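Local atomic coordinates of galacto-N-biose/lacto-N-biose I transporter substrate-binding protein (Bifidobacterium longum, PDB entry 2Z8F), a protein that binds galacto-N-biose, lacto-N-biose and longer glycans such as lacto-N-tetraose, and probably hands them to an ABC transporter for uptake. Residues P45-K50 against P301-E306; Y123-D128 against E306-F311; D154-A159 against Y169-Q174; D214-L219 against D276-A281. One frame throughout, in Å; residues are numbered along the deposited sequence.

Contact 1: residues P45-K50 against P301-E306; sequences PDIQVK and PKEAME. With ZN (zinc ion), chain F; ZN (zinc ion), chain E.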
# COMPACT_ATOMS: atom_id res chain seq x y z
N PRO A 45 -7.87 -25.03 20.56
CA PRO A 45 -7.43 -24.80 21.95
C PRO A 45 -5.91 -25.00 22.12
O PRO A 45 -5.31 -24.47 23.07
CB PRO A 45 -8.19 -25.87 22.75
CG PRO A 45 -8.59 -26.92 21.73
CD PRO A 45 -8.84 -26.14 20.47
N ASP A 46 -5.30 -25.74 21.17
CA ASP A 46 -3.88 -26.05 21.19
C ASP A 46 -2.96 -24.88 20.73
O ASP A 46 -1.77 -24.87 21.06
CB ASP A 46 -3.61 -27.31 20.35
CG ASP A 46 -4.05 -27.17 18.90
OD1 ASP A 46 -5.27 -26.93 18.59
OD2 ASP A 46 -3.18 -27.36 18.01
N ILE A 47 -3.53 -23.95 19.95
CA ILE A 47 -2.79 -22.75 19.51
C ILE A 47 -3.73 -21.54 19.66
O ILE A 47 -4.58 -21.28 18.81
CB ILE A 47 -2.35 -22.85 18.02
CG1 ILE A 47 -1.49 -24.10 17.77
CG2 ILE A 47 -1.60 -21.56 17.61
CD1 ILE A 47 -1.46 -24.54 16.30
N GLN A 48 -3.57 -20.83 20.77
CA GLN A 48 -4.44 -19.69 21.07
C GLN A 48 -3.75 -18.41 20.64
O GLN A 48 -2.59 -18.20 20.94
CB GLN A 48 -4.74 -19.67 22.58
CG GLN A 48 -5.68 -20.80 23.00
CD GLN A 48 -7.09 -20.59 22.50
OE1 GLN A 48 -7.83 -19.74 23.01
NE2 GLN A 48 -7.47 -21.36 21.49
N VAL A 49 -4.50 -17.57 19.92
CA VAL A 49 -3.95 -16.36 19.33
C VAL A 49 -4.59 -15.10 19.92
O VAL A 49 -5.82 -14.97 19.94
CB VAL A 49 -4.14 -16.38 17.82
CG1 VAL A 49 -3.54 -15.10 17.18
CG2 VAL A 49 -3.45 -17.63 17.26
N LYS A 50 -3.74 -14.18 20.36
CA LYS A 50 -4.18 -12.86 20.82
C LYS A 50 -3.78 -11.83 19.76
O LYS A 50 -2.59 -11.55 19.57
CB LYS A 50 -3.55 -12.54 22.18
CG LYS A 50 -3.98 -11.22 22.79
CD LYS A 50 -3.63 -11.16 24.30
CE LYS A 50 -2.11 -11.29 24.57
NZ LYS A 50 -1.77 -11.16 26.03
N PRO A 301 7.63 -20.51 16.02
CA PRO A 301 7.48 -20.17 14.61
C PRO A 301 6.58 -21.12 13.83
O PRO A 301 5.86 -20.68 12.94
CB PRO A 301 8.90 -20.26 14.06
CG PRO A 301 9.65 -21.12 15.03
CD PRO A 301 9.02 -20.82 16.37
N LYS A 302 6.60 -22.42 14.13
CA LYS A 302 5.75 -23.35 13.39
C LYS A 302 4.27 -23.06 13.56
O LYS A 302 3.51 -23.02 12.59
CB LYS A 302 6.01 -24.81 13.78
CG LYS A 302 5.24 -25.76 12.90
CD LYS A 302 5.62 -27.21 13.05
CE LYS A 302 4.83 -28.02 12.03
NZ LYS A 302 5.21 -29.48 11.97
N GLU A 303 3.85 -22.88 14.80
CA GLU A 303 2.44 -22.63 15.06
C GLU A 303 2.02 -21.20 14.68
O GLU A 303 0.90 -20.98 14.24
CB GLU A 303 2.09 -22.96 16.52
CG GLU A 303 2.31 -24.42 16.89
CD GLU A 303 3.76 -24.72 17.23
OE1 GLU A 303 4.41 -23.87 17.91
OE2 GLU A 303 4.27 -25.80 16.82
N ALA A 304 2.92 -20.23 14.84
CA ALA A 304 2.67 -18.92 14.30
C ALA A 304 2.34 -18.99 12.80
O ALA A 304 1.39 -18.36 12.34
CB ALA A 304 3.86 -17.99 14.56
N MET A 305 3.14 -19.75 12.06
CA MET A 305 2.94 -19.86 10.62
C MET A 305 1.71 -20.70 10.24
O MET A 305 1.01 -20.40 9.26
CB MET A 305 4.21 -20.43 9.97
CG MET A 305 5.38 -19.43 10.05
SD MET A 305 5.22 -18.14 8.80
CE MET A 305 5.79 -18.98 7.30
N GLU A 306 1.41 -21.70 11.06
CA GLU A 306 0.21 -22.51 10.88
C GLU A 306 -1.05 -21.62 10.94
O GLU A 306 -1.92 -21.64 10.05
CB GLU A 306 0.16 -23.57 11.98
CG GLU A 306 -1.17 -24.35 12.05
CD GLU A 306 -1.40 -25.33 10.90
OE1 GLU A 306 -0.67 -25.36 9.88
OE2 GLU A 306 -2.39 -26.09 11.03
ZN ZN F . -5.82 -27.41 16.80
ZN ZN E . 5.81 -24.37 19.11
O HOH W 1 -7.66 -28.25 17.31

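Contact 2: residues Y123-D128 against E306-F311; sequences YGLPQD and EFLDWF. With GAL (beta-D-galactopyranose), chain C.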
# COMPACT_ATOMS: atom_id res chain seq x y z
N TYR A 123 10.53 -15.05 5.67
CA TYR A 123 10.40 -14.42 6.99
C TYR A 123 8.96 -14.26 7.43
O TYR A 123 8.69 -13.63 8.45
CB TYR A 123 11.20 -13.10 7.07
CG TYR A 123 12.68 -13.39 6.95
CD1 TYR A 123 13.43 -13.76 8.08
CD2 TYR A 123 13.32 -13.34 5.71
CE1 TYR A 123 14.80 -14.05 7.97
CE2 TYR A 123 14.69 -13.64 5.59
CZ TYR A 123 15.40 -13.99 6.72
OH TYR A 123 16.74 -14.30 6.62
N GLY A 124 8.06 -14.88 6.68
CA GLY A 124 6.62 -14.88 7.02
C GLY A 124 5.77 -15.31 5.84
O GLY A 124 6.20 -16.12 5.00
N LEU A 125 4.57 -14.76 5.76
CA LEU A 125 3.70 -15.03 4.63
C LEU A 125 3.06 -13.76 4.10
O LEU A 125 2.75 -12.85 4.90
CB LEU A 125 2.62 -16.07 4.97
CG LEU A 125 3.08 -17.47 5.34
CD1 LEU A 125 1.90 -18.29 5.83
CD2 LEU A 125 3.72 -18.15 4.13
N PRO A 126 2.84 -13.67 2.77
CA PRO A 126 2.27 -12.46 2.21
C PRO A 126 0.79 -12.37 2.55
O PRO A 126 0.11 -13.42 2.66
CB PRO A 126 2.47 -12.65 0.70
CG PRO A 126 2.28 -14.15 0.52
CD PRO A 126 3.09 -14.68 1.71
N GLN A 127 0.27 -11.15 2.66
CA GLN A 127 -1.13 -10.98 3.06
C GLN A 127 -1.98 -10.30 1.98
O GLN A 127 -3.09 -10.76 1.68
CB GLN A 127 -1.24 -10.25 4.41
CG GLN A 127 -2.68 -10.15 4.90
CD GLN A 127 -2.75 -9.58 6.31
OE1 GLN A 127 -2.69 -8.34 6.50
NE2 GLN A 127 -2.84 -10.46 7.32
N ASP A 128 -1.47 -9.21 1.40
CA ASP A 128 -2.26 -8.44 0.42
C ASP A 128 -1.36 -7.72 -0.58
O ASP A 128 -0.13 -7.68 -0.40
CB ASP A 128 -3.16 -7.41 1.13
CG ASP A 128 -2.36 -6.31 1.84
OD1 ASP A 128 -1.42 -6.64 2.62
OD2 ASP A 128 -2.67 -5.13 1.59
N GLU A 306 1.41 -21.70 11.06
CA GLU A 306 0.21 -22.51 10.88
C GLU A 306 -1.05 -21.62 10.94
O GLU A 306 -1.92 -21.64 10.05
CB GLU A 306 0.16 -23.57 11.98
CG GLU A 306 -1.17 -24.35 12.05
CD GLU A 306 -1.40 -25.33 10.90
OE1 GLU A 306 -0.67 -25.36 9.88
OE2 GLU A 306 -2.39 -26.09 11.03
N PHE A 307 -1.13 -20.85 12.02
CA PHE A 307 -2.21 -19.87 12.16
C PHE A 307 -2.20 -18.85 11.03
O PHE A 307 -3.25 -18.58 10.44
CB PHE A 307 -2.17 -19.15 13.53
CG PHE A 307 -2.87 -17.81 13.49
CD1 PHE A 307 -4.27 -17.74 13.55
CD2 PHE A 307 -2.14 -16.61 13.35
CE1 PHE A 307 -4.95 -16.52 13.46
CE2 PHE A 307 -2.82 -15.38 13.27
CZ PHE A 307 -4.24 -15.34 13.32
N LEU A 308 -1.02 -18.32 10.70
CA LEU A 308 -0.93 -17.26 9.69
C LEU A 308 -1.46 -17.72 8.33
O LEU A 308 -2.15 -16.97 7.65
CB LEU A 308 0.50 -16.77 9.53
CG LEU A 308 0.65 -15.56 8.59
CD1 LEU A 308 -0.31 -14.38 8.97
CD2 LEU A 308 2.11 -15.15 8.66
N ASP A 309 -1.09 -18.95 7.93
CA ASP A 309 -1.59 -19.49 6.70
C ASP A 309 -3.12 -19.55 6.70
O ASP A 309 -3.76 -19.22 5.71
CB ASP A 309 -1.00 -20.87 6.41
CG ASP A 309 -1.68 -21.55 5.27
OD1 ASP A 309 -1.37 -21.17 4.10
OD2 ASP A 309 -2.53 -22.44 5.51
N TRP A 310 -3.70 -19.97 7.82
CA TRP A 310 -5.16 -19.97 7.92
C TRP A 310 -5.68 -18.53 7.80
O TRP A 310 -6.58 -18.24 6.99
CB TRP A 310 -5.63 -20.63 9.24
CG TRP A 310 -7.14 -20.61 9.39
CD1 TRP A 310 -8.04 -21.54 8.93
CD2 TRP A 310 -7.91 -19.60 10.05
NE1 TRP A 310 -9.33 -21.16 9.26
CE2 TRP A 310 -9.27 -19.98 9.95
CE3 TRP A 310 -7.58 -18.41 10.72
CZ2 TRP A 310 -10.31 -19.20 10.50
CZ3 TRP A 310 -8.61 -17.64 11.25
CH2 TRP A 310 -9.95 -18.05 11.15
N PHE A 311 -5.12 -17.62 8.59
CA PHE A 311 -5.63 -16.25 8.63
C PHE A 311 -5.56 -15.61 7.25
O PHE A 311 -6.53 -15.00 6.78
CB PHE A 311 -4.88 -15.40 9.67
CG PHE A 311 -5.47 -14.03 9.86
CD1 PHE A 311 -6.47 -13.82 10.81
CD2 PHE A 311 -5.01 -12.96 9.11
CE1 PHE A 311 -7.01 -12.55 10.98
CE2 PHE A 311 -5.54 -11.70 9.24
CZ PHE A 311 -6.54 -11.47 10.21
C1 GAL C . -1.96 -0.05 4.24
C2 GAL C . -1.09 -1.28 3.95
C3 GAL C . -1.95 -2.34 3.29
C4 GAL C . -3.19 -2.65 4.15
C5 GAL C . -3.98 -1.36 4.43
C6 GAL C . -5.14 -1.58 5.39
O2 GAL C . -0.06 -0.90 3.06
O3 GAL C . -1.15 -3.48 3.10
O4 GAL C . -2.71 -3.25 5.33
O5 GAL C . -3.11 -0.40 5.03
O6 GAL C . -5.99 -0.44 5.36

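Contact 3: residues D154-A159 against Y169-Q174; sequences DEFIAA and YIMSYQ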
# COMPACT_ATOMS: atom_id res chain seq x y z
N ASP A 154 -1.27 14.79 -21.28
CA ASP A 154 -1.74 16.05 -21.85
C ASP A 154 -3.26 16.16 -21.90
O ASP A 154 -3.82 17.19 -21.54
CB ASP A 154 -1.14 16.27 -23.25
CG ASP A 154 0.33 16.68 -23.22
OD1 ASP A 154 0.87 17.02 -22.14
OD2 ASP A 154 0.95 16.66 -24.30
N GLU A 155 -3.94 15.08 -22.32
CA GLU A 155 -5.39 15.10 -22.41
C GLU A 155 -5.99 15.15 -21.00
O GLU A 155 -7.01 15.83 -20.78
CB GLU A 155 -5.92 13.88 -23.18
CG GLU A 155 -7.45 13.81 -23.22
CD GLU A 155 -7.99 13.63 -24.63
OE1 GLU A 155 -7.50 14.32 -25.56
OE2 GLU A 155 -8.91 12.80 -24.82
N PHE A 156 -5.36 14.44 -20.07
CA PHE A 156 -5.81 14.45 -18.67
C PHE A 156 -5.69 15.84 -18.06
O PHE A 156 -6.63 16.33 -17.39
CB PHE A 156 -5.05 13.44 -17.81
CG PHE A 156 -5.64 13.29 -16.44
CD1 PHE A 156 -6.53 12.27 -16.19
CD2 PHE A 156 -5.34 14.19 -15.43
CE1 PHE A 156 -7.09 12.12 -14.92
CE2 PHE A 156 -5.91 14.06 -14.16
CZ PHE A 156 -6.78 13.03 -13.91
N ILE A 157 -4.54 16.46 -18.24
CA ILE A 157 -4.30 17.81 -17.72
C ILE A 157 -5.33 18.82 -18.27
O ILE A 157 -5.86 19.62 -17.51
CB ILE A 157 -2.82 18.24 -17.98
CG1 ILE A 157 -1.87 17.40 -17.12
CG2 ILE A 157 -2.62 19.74 -17.69
CD1 ILE A 157 -0.38 17.43 -17.54
N ALA A 158 -5.63 18.74 -19.56
CA ALA A 158 -6.67 19.59 -20.18
C ALA A 158 -8.03 19.40 -19.51
O ALA A 158 -8.72 20.37 -19.17
CB ALA A 158 -6.75 19.34 -21.72
N ALA A 159 -8.41 18.13 -19.32
CA ALA A 159 -9.68 17.81 -18.65
C ALA A 159 -9.66 18.33 -17.23
O ALA A 159 -10.67 18.84 -16.73
CB ALA A 159 -9.92 16.31 -18.67
N TYR A 169 -12.34 18.74 -8.90
CA TYR A 169 -10.95 18.27 -9.06
C TYR A 169 -10.96 16.80 -9.42
O TYR A 169 -11.58 16.00 -8.73
CB TYR A 169 -10.13 18.57 -7.78
CG TYR A 169 -10.25 20.05 -7.47
CD1 TYR A 169 -9.51 21.00 -8.17
CD2 TYR A 169 -11.20 20.51 -6.55
CE1 TYR A 169 -9.67 22.39 -7.93
CE2 TYR A 169 -11.38 21.90 -6.30
CZ TYR A 169 -10.61 22.83 -7.00
OH TYR A 169 -10.76 24.19 -6.77
N ILE A 170 -10.32 16.46 -10.55
CA ILE A 170 -10.24 15.08 -10.98
C ILE A 170 -8.89 14.42 -10.57
O ILE A 170 -8.61 13.30 -10.99
CB ILE A 170 -10.50 14.90 -12.49
CG1 ILE A 170 -9.42 15.57 -13.35
CG2 ILE A 170 -11.92 15.44 -12.85
CD1 ILE A 170 -9.49 15.16 -14.88
N MET A 171 -8.10 15.13 -9.77
CA MET A 171 -6.90 14.56 -9.18
C MET A 171 -6.68 15.12 -7.77
O MET A 171 -7.08 16.25 -7.46
CB MET A 171 -5.67 14.84 -10.09
CG MET A 171 -4.38 14.09 -9.72
SD MET A 171 -4.55 12.31 -9.43
CE MET A 171 -5.06 11.77 -11.03
N SER A 172 -6.10 14.29 -6.91
CA SER A 172 -5.54 14.77 -5.66
C SER A 172 -4.02 14.64 -5.66
O SER A 172 -3.46 13.72 -6.29
CB SER A 172 -6.14 14.06 -4.46
OG SER A 172 -5.64 12.73 -4.34
N TYR A 173 -3.37 15.60 -5.02
CA TYR A 173 -1.95 15.53 -4.71
C TYR A 173 -1.86 15.32 -3.21
O TYR A 173 -2.33 16.19 -2.46
CB TYR A 173 -1.29 16.85 -5.10
CG TYR A 173 0.17 16.98 -4.78
CD1 TYR A 173 1.13 16.34 -5.57
CD2 TYR A 173 0.62 17.77 -3.72
CE1 TYR A 173 2.49 16.48 -5.29
CE2 TYR A 173 1.99 17.93 -3.44
CZ TYR A 173 2.92 17.27 -4.24
OH TYR A 173 4.28 17.40 -4.00
N GLN A 174 -1.26 14.21 -2.79
CA GLN A 174 -1.29 13.79 -1.40
C GLN A 174 0.13 13.84 -0.82
O GLN A 174 0.87 12.84 -0.84
CB GLN A 174 -1.88 12.37 -1.30
CG GLN A 174 -3.32 12.30 -1.78
CD GLN A 174 -3.87 10.91 -1.82
OE1 GLN A 174 -3.33 10.01 -1.19
NE2 GLN A 174 -4.96 10.73 -2.55

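Contact 4: residues D214-L219 against D276-A281; sequences DFYQQL and DWFGNA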
# COMPACT_ATOMS: atom_id res chain seq x y z
N ASP A 214 6.34 15.74 -13.72
CA ASP A 214 5.76 16.67 -14.69
C ASP A 214 4.23 16.68 -14.63
O ASP A 214 3.62 17.74 -14.66
CB ASP A 214 6.24 16.27 -16.09
CG ASP A 214 5.82 17.25 -17.18
OD1 ASP A 214 5.95 18.49 -17.01
OD2 ASP A 214 5.39 16.75 -18.27
N PHE A 215 3.63 15.50 -14.46
CA PHE A 215 2.18 15.39 -14.37
C PHE A 215 1.68 16.19 -13.17
O PHE A 215 0.83 17.07 -13.33
CB PHE A 215 1.79 13.92 -14.23
CG PHE A 215 0.29 13.67 -14.12
CD1 PHE A 215 -0.55 13.81 -15.23
CD2 PHE A 215 -0.26 13.28 -12.90
CE1 PHE A 215 -1.92 13.54 -15.13
CE2 PHE A 215 -1.65 13.00 -12.78
CZ PHE A 215 -2.47 13.14 -13.89
N TYR A 216 2.23 15.93 -11.99
CA TYR A 216 1.74 16.64 -10.79
C TYR A 216 2.12 18.12 -10.83
O TYR A 216 1.35 18.95 -10.35
CB TYR A 216 2.19 15.98 -9.48
CG TYR A 216 1.40 14.70 -9.18
CD1 TYR A 216 1.98 13.45 -9.38
CD2 TYR A 216 0.08 14.76 -8.72
CE1 TYR A 216 1.26 12.25 -9.15
CE2 TYR A 216 -0.64 13.58 -8.45
CZ TYR A 216 -0.05 12.33 -8.66
OH TYR A 216 -0.77 11.17 -8.41
N GLN A 217 3.29 18.44 -11.40
CA GLN A 217 3.72 19.83 -11.47
C GLN A 217 2.72 20.65 -12.28
O GLN A 217 2.32 21.73 -11.87
CB GLN A 217 5.12 19.96 -12.09
CG GLN A 217 5.69 21.38 -11.95
CD GLN A 217 5.97 21.73 -10.49
OE1 GLN A 217 6.86 21.15 -9.88
NE2 GLN A 217 5.21 22.69 -9.93
N GLN A 218 2.35 20.14 -13.46
CA GLN A 218 1.41 20.84 -14.34
C GLN A 218 0.05 21.00 -13.66
O GLN A 218 -0.55 22.06 -13.74
CB GLN A 218 1.25 20.16 -15.69
CG GLN A 218 2.51 20.23 -16.54
CD GLN A 218 2.27 19.85 -17.99
OE1 GLN A 218 3.04 19.07 -18.58
NE2 GLN A 218 1.21 20.37 -18.57
N LEU A 219 -0.42 19.94 -12.99
CA LEU A 219 -1.65 20.03 -12.18
C LEU A 219 -1.60 21.09 -11.08
O LEU A 219 -2.53 21.90 -10.94
CB LEU A 219 -2.04 18.66 -11.62
CG LEU A 219 -2.48 17.64 -12.68
CD1 LEU A 219 -2.64 16.28 -12.03
CD2 LEU A 219 -3.77 18.03 -13.43
N ASP A 276 -2.17 6.46 -18.92
CA ASP A 276 -0.75 6.58 -19.18
C ASP A 276 -0.28 7.98 -18.80
O ASP A 276 0.18 8.77 -19.65
CB ASP A 276 -0.47 6.24 -20.65
CG ASP A 276 1.00 6.14 -20.94
OD1 ASP A 276 1.78 5.96 -19.99
OD2 ASP A 276 1.38 6.25 -22.12
N TRP A 277 -0.41 8.31 -17.51
CA TRP A 277 -0.16 9.68 -17.05
C TRP A 277 1.20 9.91 -16.42
O TRP A 277 1.59 11.08 -16.20
CB TRP A 277 -1.25 10.14 -16.05
CG TRP A 277 -2.64 9.87 -16.52
CD1 TRP A 277 -3.12 10.00 -17.80
CD2 TRP A 277 -3.74 9.43 -15.72
NE1 TRP A 277 -4.44 9.62 -17.85
CE2 TRP A 277 -4.85 9.29 -16.58
CE3 TRP A 277 -3.89 9.11 -14.36
CZ2 TRP A 277 -6.11 8.85 -16.12
CZ3 TRP A 277 -5.15 8.67 -13.91
CH2 TRP A 277 -6.23 8.54 -14.79
N PHE A 278 1.91 8.82 -16.13
CA PHE A 278 3.09 8.83 -15.28
C PHE A 278 4.32 8.25 -15.94
O PHE A 278 5.28 7.88 -15.26
CB PHE A 278 2.81 8.05 -13.96
CG PHE A 278 1.51 8.43 -13.31
CD1 PHE A 278 1.41 9.61 -12.56
CD2 PHE A 278 0.38 7.62 -13.43
CE1 PHE A 278 0.21 9.99 -11.96
CE2 PHE A 278 -0.83 7.98 -12.86
CZ PHE A 278 -0.92 9.17 -12.12
N GLY A 279 4.31 8.19 -17.29
CA GLY A 279 5.38 7.44 -17.99
C GLY A 279 5.32 5.95 -17.72
O GLY A 279 6.31 5.23 -17.93
N ASN A 280 4.15 5.48 -17.24
CA ASN A 280 3.97 4.12 -16.74
C ASN A 280 3.70 3.08 -17.84
O ASN A 280 3.74 1.88 -17.57
CB ASN A 280 2.86 4.07 -15.67
CG ASN A 280 1.59 4.80 -16.09
OD1 ASN A 280 1.62 5.98 -16.47
ND2 ASN A 280 0.46 4.10 -16.00
N ALA A 281 3.43 3.56 -19.06
CA ALA A 281 3.29 2.70 -20.26
C ALA A 281 2.42 1.46 -20.04
O ALA A 281 2.83 0.33 -20.33
CB ALA A 281 4.66 2.32 -20.80

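Contact 1: residues P45-K50 against P301-E306
The end of I47 lies across the aliphatic stem of E303. The methyl CD1 of I47 lies 3.8 Å from CG of E303, and CG1 of I47 rests near CB and CG of the same glutamate. The two side chains cross at about a right angle. Only the aliphatic stem of E303 takes part. CD1 of I47 also reaches CG of E306, at 4.3 Å. A bend at chi2 of E303 (82°) turns its carboxylate away from I47. There OE1 of E303 binds a zinc ion at 1.9 Å, and D12 and H300 complete that site. The fold is that of the periplasmic binding proteins. Strand 47-53 is an outermost strand of the mixed sheet, and helix 301-311 packs over the face on which I47 stands. Shortening I47 to an alanine is likely to leave CB and CG of E303 without their apolar neighbour. One residue before I47, D46 serves a second zinc. Its OD1 binds that ion at 1.9 Å, a water lies 2.1 Å from the same zinc, and H44 is a further ligand. Farther out, I47 packs on I18 of strand 16-22, and the backbone O of I47 accepts a hydrogen bond from NE1 of W40. D46, Q48 and K50 make backbone hydrogen bonds to V16, I18 and Y20 of strand 16-22. OE1 of E306 is hydrogen-bonded to OH of Y104.

Contact 2: residues Y123-D128 against E306-F311
A chi1 of -64° sets CG of L125 beside its backbone N, while a chi1 of -174° swings CG of L308 away from its own N. The two leucines then slide past each other in opposite directions. This joins strand 121-126 of the mixed sheet to helix 301-311, a sheet-and-helix layer of the periplasmic-binding-protein fold. CB of L125 touches CD2 of L308 at 3.8 Å. CD1 of L125 reaches past it to the helix backbone and lies 3.7 Å from N of D309. L308 also packs on V292 and L77, in neighbouring strands of the sheet. At the next step Q127 runs out extended toward F311. Its NE2 comes to the ring edge, near the ring plane, 3.5 Å from CE2 of F311. The amide and ring planes are 44° apart. NE2 of Q127 is not left to the ring alone, because OD1 of N312 and OH of Y20 hydrogen-bond to it. D128 follows directly and belongs to the glycan pocket. OD1 of D128 is held by N of S290. OD2 of D128 accepts a hydrogen bond from O3 of the galactose at 2.7 Å.

Contact 3: residues D154-A159 against Y169-Q174
A159 and I170 bring the two backbones nearest, with their CA atoms 8.2 Å apart. Residues 154-159 are regular helix, held by bonds such as N of A159 to O of E155. Residues 169-174 are a loop that passes A159 at I170 and then leads away from the helix in a largely extended form. CG1 of I170 stands between its backbone N and carbonyl carbon (chi1 65°), and CD1 lies over one face of the F156 ring. This is a CH-pi contact, 3.9 Å from CD1 of I170 to the F156 centroid and 21° off the ring normal. The methyl is offset toward the rim, nearest CZ. CD1 of I170 also touches CB of A159 at 4.0 Å. The M171 chain folds back through two bends, and its CE meets CZ of F156 at 3.6 Å. With F156 cut back to a serine, the two methyl groups would probably lose their shared partner, and a gap would open toward F215 and W277. In the loop, NE2 of Q174 gives a hydrogen bond to OG of S172 at 2.8 Å. OG of S172 also bonds to T247 in strand 246-250. M171 packs on F215, Y216 and L219 of helix 207-221, while O of I170 is hydrogen-bonded to OH of Y134 in strand 132-137. Helix 153-165 is thus joined to the loop next to helix 207-221 and the three-stranded sheet.

Contact 4: residues D214-L219 against D276-A281
F215, W277 and F278 form a buried aromatic cluster. It joins helix 207-221 to the loop that follows strand 269-273, in the part of the periplasmic-binding-protein fold built round the three-stranded antiparallel sheet. A chi1 of 179° carries the F215 ring out from the helix toward the loop. CB of W277 lies over one face of this ring, 3.9 Å from the F215 centroid, as a CH-pi contact. CD1 of L219, one helical turn on, covers the opposite face, 3.5 Å above the plane of the F215 ring. The five-membered ring of W277 is nearly parallel to the F215 ring, at 6°, but slid aside. The centroids of these two rings are 5.4 Å apart, so overlap is slight. F278 comes in obliquely, with its plane at 71° to that of F215. CE1 of F278 lies 3.5 Å from CD2 of F215 and 3.8 Å from CE1 of Y216. CB of W277 also sits over the centre of the F278 ring, so this one methylene packs against the faces of two rings. The indole has a polar tie as well, since NE1 of W277 is hydrogen-bonded to O of P150. F156 of helix 153-165 meets both F215 and W277. The loop is braced from within. N of A281 bonds to OD1 of D276, and N of F278 bonds to OD1 of N280 at 2.9 Å.

Overall arrangement
From the N terminus, strand 47-53 opens contact 1 and strand 121-126 opens contact 2. The chain then crosses to the other side of the molecule. Contact 3 closes there first, a short loop of helix 153-165 and the segment after it. Contact 4 follows in series, opening on helix 207-221 and closing at 276-281, and ties that helix to the loop after strand 269-273. Contacts 3 and 4 are both nested inside the loops of contacts 1 and 2. The chain returns to helix 301-311, which closes contacts 1 and 2. These two cross along the chain, share E306 and tie the helix to one mixed sheet. Contacts 3 and 4 touch through F156, F215 and W277.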